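Local coordinates for protein arginine decarboxylase (Campylobacter jejuni subsp. jejuni, PDB 3NZP) that probably catalyses the pyridoxal-phosphate-dependent decarboxylation of arginine to agmatine, a step of polyamine biosynthesis, at residues L248-R259 and I302-L313. Numbering follows the deposited sequence.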
loop_
_atom_site.group_PDB
_atom_site.type_symbol
_atom_site.label_atom_id
_atom_site.label_comp_id
_atom_site.label_asym_id
_atom_site.label_seq_id
_atom_site.Cartn_x
_atom_site.Cartn_y
_atom_site.Cartn_z
ATOM N N LEU B 248 26.178 -16.092 0.388
ATOM C CA LEU B 248 26.570 -17.120 -0.537
ATOM C C LEU B 248 27.625 -18.029 0.079
ATOM O O LEU B 248 27.539 -19.253 -0.028
ATOM C CB LEU B 248 27.082 -16.478 -1.816
ATOM C CG LEU B 248 27.415 -17.440 -2.952
ATOM C CD1 LEU B 248 26.232 -18.370 -3.241
ATOM C CD2 LEU B 248 27.792 -16.624 -4.183
ATOM N N ASN B 249 28.602 -17.431 0.749
ATOM C CA ASN B 249 29.674 -18.191 1.390
ATOM C C ASN B 249 29.140 -19.187 2.423
ATOM O O ASN B 249 29.463 -20.373 2.387
ATOM C CB ASN B 249 30.645 -17.232 2.057
ATOM C CG ASN B 249 32.065 -17.581 1.767
ATOM O OD1 ASN B 249 32.535 -18.646 2.146
ATOM N ND2 ASN B 249 32.767 -16.689 1.076
ATOM N N GLU B 250 28.331 -18.692 3.350
ATOM C CA GLU B 250 27.755 -19.533 4.384
ATOM C C GLU B 250 26.940 -20.649 3.746
ATOM O O GLU B 250 27.099 -21.815 4.093
ATOM C CB GLU B 250 26.854 -18.704 5.289
ATOM C CG GLU B 250 26.265 -19.476 6.429
ATOM C CD GLU B 250 25.331 -18.639 7.277
ATOM O OE1 GLU B 250 25.682 -17.474 7.576
ATOM O OE2 GLU B 250 24.257 -19.154 7.655
ATOM N N ALA B 251 26.071 -20.288 2.804
ATOM C CA ALA B 251 25.230 -21.263 2.122
ATOM C C ALA B 251 26.074 -22.288 1.367
ATOM O O ALA B 251 25.774 -23.485 1.381
ATOM C CB ALA B 251 24.275 -20.553 1.172
ATOM N N GLY B 252 27.135 -21.814 0.715
ATOM C CA GLY B 252 28.016 -22.696 -0.036
ATOM C C GLY B 252 28.585 -23.813 0.824
ATOM O O GLY B 252 28.705 -24.951 0.383
ATOM N N ASN B 253 28.941 -23.497 2.061
ATOM C CA ASN B 253 29.478 -24.506 2.953
ATOM C C ASN B 253 28.385 -25.438 3.441
ATOM O O ASN B 253 28.623 -26.624 3.623
ATOM C CB ASN B 253 30.194 -23.844 4.131
ATOM C CG ASN B 253 31.597 -23.389 3.768
ATOM O OD1 ASN B 253 32.526 -24.196 3.706
ATOM N ND2 ASN B 253 31.752 -22.102 3.500
ATOM N N ILE B 254 27.183 -24.914 3.652
ATOM C CA ILE B 254 26.071 -25.755 4.097
ATOM C C ILE B 254 25.830 -26.770 2.985
ATOM O O ILE B 254 25.617 -27.954 3.236
ATOM C CB ILE B 254 24.775 -24.914 4.340
ATOM C CG1 ILE B 254 24.944 -24.044 5.587
ATOM C CG2 ILE B 254 23.572 -25.819 4.533
ATOM C CD1 ILE B 254 23.733 -23.252 5.953
ATOM N N TYR B 255 25.878 -26.294 1.748
ATOM C CA TYR B 255 25.693 -27.146 0.584
ATOM C C TYR B 255 26.676 -28.315 0.607
ATOM O O TYR B 255 26.265 -29.469 0.568
ATOM C CB TYR B 255 25.906 -26.325 -0.678
ATOM C CG TYR B 255 26.216 -27.145 -1.898
ATOM C CD1 TYR B 255 25.224 -27.870 -2.546
ATOM C CD2 TYR B 255 27.502 -27.162 -2.428
ATOM C CE1 TYR B 255 25.509 -28.586 -3.705
ATOM C CE2 TYR B 255 27.796 -27.870 -3.579
ATOM C CZ TYR B 255 26.800 -28.574 -4.216
ATOM O OH TYR B 255 27.091 -29.239 -5.386
ATOM N N THR B 256 27.973 -28.019 0.664
ATOM C CA THR B 256 28.986 -29.075 0.686
ATOM C C THR B 256 28.782 -30.022 1.868
ATOM O O THR B 256 28.769 -31.237 1.694
ATOM C CB THR B 256 30.444 -28.510 0.746
ATOM O OG1 THR B 256 30.610 -27.703 1.918
ATOM C CG2 THR B 256 30.754 -27.678 -0.486
ATOM N N GLU B 257 28.619 -29.467 3.066
ATOM C CA GLU B 257 28.419 -30.284 4.257
ATOM C C GLU B 257 27.240 -31.242 4.121
ATOM O O GLU B 257 27.278 -32.372 4.618
ATOM C CB GLU B 257 28.198 -29.397 5.479
ATOM C CG GLU B 257 29.466 -28.870 6.083
ATOM C CD GLU B 257 30.379 -29.984 6.558
ATOM O OE1 GLU B 257 29.891 -30.879 7.288
ATOM O OE2 GLU B 257 31.580 -29.962 6.205
ATOM N N LEU B 258 26.188 -30.776 3.457
ATOM C CA LEU B 258 24.999 -31.578 3.263
ATOM C C LEU B 258 25.280 -32.700 2.281
ATOM O O LEU B 258 24.765 -33.806 2.430
ATOM C CB LEU B 258 23.851 -30.696 2.772
ATOM C CG LEU B 258 22.646 -30.489 3.700
ATOM C CD1 LEU B 258 23.027 -30.553 5.162
ATOM C CD2 LEU B 258 22.031 -29.145 3.386
ATOM N N ARG B 259 26.103 -32.431 1.276
ATOM C CA ARG B 259 26.421 -33.478 0.319
ATOM C C ARG B 259 27.257 -34.564 0.978
ATOM O O ARG B 259 27.049 -35.756 0.742
ATOM C CB ARG B 259 27.189 -32.926 -0.863
ATOM C CG ARG B 259 26.412 -31.967 -1.700
ATOM C CD ARG B 259 26.983 -31.985 -3.088
ATOM N NE ARG B 259 27.062 -33.363 -3.550
ATOM C CZ ARG B 259 27.234 -33.721 -4.814
ATOM N NH1 ARG B 259 27.350 -32.797 -5.755
ATOM N NH2 ARG B 259 27.279 -35.007 -5.132
ATOM N N ILE B 302 32.879 -17.286 -5.554
ATOM C CA ILE B 302 32.669 -17.808 -4.210
ATOM C C ILE B 302 32.362 -19.300 -4.227
ATOM O O ILE B 302 32.922 -20.075 -3.447
ATOM C CB ILE B 302 31.492 -17.112 -3.497
ATOM C CG1 ILE B 302 31.686 -15.591 -3.481
ATOM C CG2 ILE B 302 31.373 -17.648 -2.068
ATOM C CD1 ILE B 302 32.876 -15.133 -2.664
ATOM N N LEU B 303 31.463 -19.705 -5.116
ATOM C CA LEU B 303 31.091 -21.111 -5.187
ATOM C C LEU B 303 32.246 -21.983 -5.667
ATOM O O LEU B 303 32.524 -23.024 -5.075
ATOM C CB LEU B 303 29.866 -21.297 -6.084
ATOM C CG LEU B 303 28.571 -20.661 -5.564
ATOM C CD1 LEU B 303 27.478 -20.896 -6.592
ATOM C CD2 LEU B 303 28.182 -21.249 -4.210
ATOM N N LYS B 304 32.923 -21.560 -6.731
ATOM C CA LYS B 304 34.053 -22.322 -7.247
ATOM C C LYS B 304 35.037 -22.580 -6.122
ATOM O O LYS B 304 35.429 -23.713 -5.867
ATOM C CB LYS B 304 34.761 -21.554 -8.346
ATOM C CG LYS B 304 36.021 -22.226 -8.834
ATOM C CD LYS B 304 36.642 -21.409 -9.946
ATOM C CE LYS B 304 37.901 -22.050 -10.495
ATOM N NZ LYS B 304 38.501 -21.197 -11.571
ATOM N N ASN B 305 35.431 -21.515 -5.447
ATOM C CA ASN B 305 36.358 -21.629 -4.343
ATOM C C ASN B 305 35.926 -22.664 -3.311
ATOM O O ASN B 305 36.712 -23.530 -2.924
ATOM C CB ASN B 305 36.529 -20.270 -3.677
ATOM C CG ASN B 305 37.578 -19.415 -4.368
ATOM O OD1 ASN B 305 37.767 -19.497 -5.590
ATOM N ND2 ASN B 305 38.268 -18.587 -3.589
ATOM N N ILE B 306 34.682 -22.582 -2.858
ATOM C CA ILE B 306 34.204 -23.534 -1.871
ATOM C C ILE B 306 34.206 -24.945 -2.439
ATOM O O ILE B 306 34.618 -25.895 -1.773
ATOM C CB ILE B 306 32.795 -23.178 -1.410
ATOM C CG1 ILE B 306 32.822 -21.803 -0.757
ATOM C CG2 ILE B 306 32.266 -24.247 -0.463
ATOM C CD1 ILE B 306 31.526 -21.399 -0.115
ATOM N N ALA B 307 33.745 -25.089 -3.672
ATOM C CA ALA B 307 33.710 -26.400 -4.291
ATOM C C ALA B 307 35.113 -26.988 -4.331
ATOM O O ALA B 307 35.300 -28.179 -4.095
ATOM C CB ALA B 307 33.143 -26.311 -5.695
ATOM N N GLU B 308 36.105 -26.151 -4.620
ATOM C CA GLU B 308 37.477 -26.627 -4.676
ATOM C C GLU B 308 37.981 -26.972 -3.282
ATOM O O GLU B 308 38.469 -28.071 -3.061
ATOM C CB GLU B 308 38.376 -25.587 -5.329
ATOM C CG GLU B 308 37.955 -25.241 -6.738
ATOM C CD GLU B 308 38.937 -24.310 -7.438
ATOM O OE1 GLU B 308 39.411 -23.340 -6.795
ATOM O OE2 GLU B 308 39.224 -24.550 -8.639
ATOM N N GLN B 309 37.849 -26.047 -2.339
ATOM C CA GLN B 309 38.307 -26.295 -0.979
ATOM C C GLN B 309 37.792 -27.621 -0.446
ATOM O O GLN B 309 38.570 -28.469 -0.019
ATOM C CB GLN B 309 37.863 -25.180 -0.035
ATOM C CG GLN B 309 38.140 -25.491 1.432
ATOM C CD GLN B 309 37.650 -24.408 2.368
ATOM O OE1 GLN B 309 36.473 -24.030 2.334
ATOM N NE2 GLN B 309 38.545 -23.902 3.214
ATOM N N LYS B 310 36.478 -27.800 -0.467
ATOM C CA LYS B 310 35.878 -29.029 0.021
ATOM C C LYS B 310 35.994 -30.101 -1.050
ATOM O O LYS B 310 35.467 -31.201 -0.901
ATOM C CB LYS B 310 34.408 -28.788 0.357
ATOM C CG LYS B 310 34.159 -27.628 1.309
ATOM C CD LYS B 310 34.888 -27.826 2.629
ATOM C CE LYS B 310 34.321 -26.937 3.747
ATOM N NZ LYS B 310 32.883 -27.221 4.124
ATOM N N LYS B 311 36.705 -29.770 -2.125
ATOM C CA LYS B 311 36.901 -30.674 -3.270
ATOM C C LYS B 311 35.649 -31.474 -3.579
ATOM O O LYS B 311 35.682 -32.695 -3.727
ATOM C CB LYS B 311 38.104 -31.602 -3.051
ATOM C CG LYS B 311 38.168 -32.260 -1.703
ATOM C CD LYS B 311 39.547 -32.845 -1.452
ATOM C CE LYS B 311 39.614 -33.474 -0.065
ATOM N NZ LYS B 311 40.931 -34.109 0.206
ATOM N N ASP B 312 34.543 -30.740 -3.677
ATOM C CA ASP B 312 33.239 -31.303 -3.977
ATOM C C ASP B 312 32.802 -30.805 -5.342
ATOM O O ASP B 312 33.567 -30.151 -6.060
ATOM C CB ASP B 312 32.237 -30.880 -2.913
ATOM C CG ASP B 312 31.156 -31.916 -2.692
ATOM O OD1 ASP B 312 30.655 -32.003 -1.549
ATOM O OD2 ASP B 312 30.809 -32.645 -3.652
ATOM N N LEU B 313 31.562 -31.116 -5.688
ATOM C CA LEU B 313 30.988 -30.734 -6.977
ATOM C C LEU B 313 30.483 -29.296 -7.051
ATOM O O LEU B 313 29.682 -28.867 -6.220
ATOM C CB LEU B 313 29.836 -31.683 -7.305
ATOM C CG LEU B 313 29.009 -31.273 -8.509
ATOM C CD1 LEU B 313 29.863 -31.387 -9.758
ATOM C CD2 LEU B 313 27.777 -32.147 -8.599
HETATM O O HOH W 1 34.917 -21.241 2.685
#
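Ile306 fits as a knob into the hole formed by Asn249, Gly252, Asn253 and Thr256 of the neighbouring helix. Its two branches divide the work: CG2 packs against the methyl CG2 of Thr256, 3.7 Å away, while CD1 reaches over the glycine toward the Asn249 carbonyl. With no side chain at Gly252, Ile306 can lie directly on the backbone there. One end of this seam is apolar, Leu248 placing CD1 3.6 Å from CD2 of Leu303 and turning its other methyl to Ile302.

At the other side of Ile306, Lys310 folds back over Thr256, its chain bent at chi2 (-58°) and again at chi4, which brings NZ to two acceptors. It donates to Asn253 OD1 at 3.1 Å, in the carbonyl plane on a lone pair, and to Thr256 OG1 at 3.2 Å; Glu257 adds a long salt bridge.

The two helices, 242-260 and 292-309, are successive outer helices of the TIM-type barrel that binds the cofactor, connected through strand 268-272; segments 248-259 and 302-309 run in the same general direction, their axes 34° apart. Helix 292-309 ends in a Schellman motif with Lys311 at positive phi, and this turn leads Asp312 and Leu313 back toward the first helix. There Tyr255 OH donates to Leu313 O at 2.7 Å; the oxygen lies at the ring edge, whereas the hydroxyl stands above the carbonyl plane. Asp312 OD2 sits over one face of the Arg259 guanidinium, a long charge pairing without a directed N-H, and also accepts from Leu313 N.

Behind the lysine's acceptors, Thr256 OG1 donates to Asn253 O, and Asn253 ND2 to Asn249 O at 3.1 Å, steadying the amide. Leu248 and Tyr255 also touch strand 268-272, and the second subunit approaches the polar flank, where its Leu394 O accepts from Gln309 NE2.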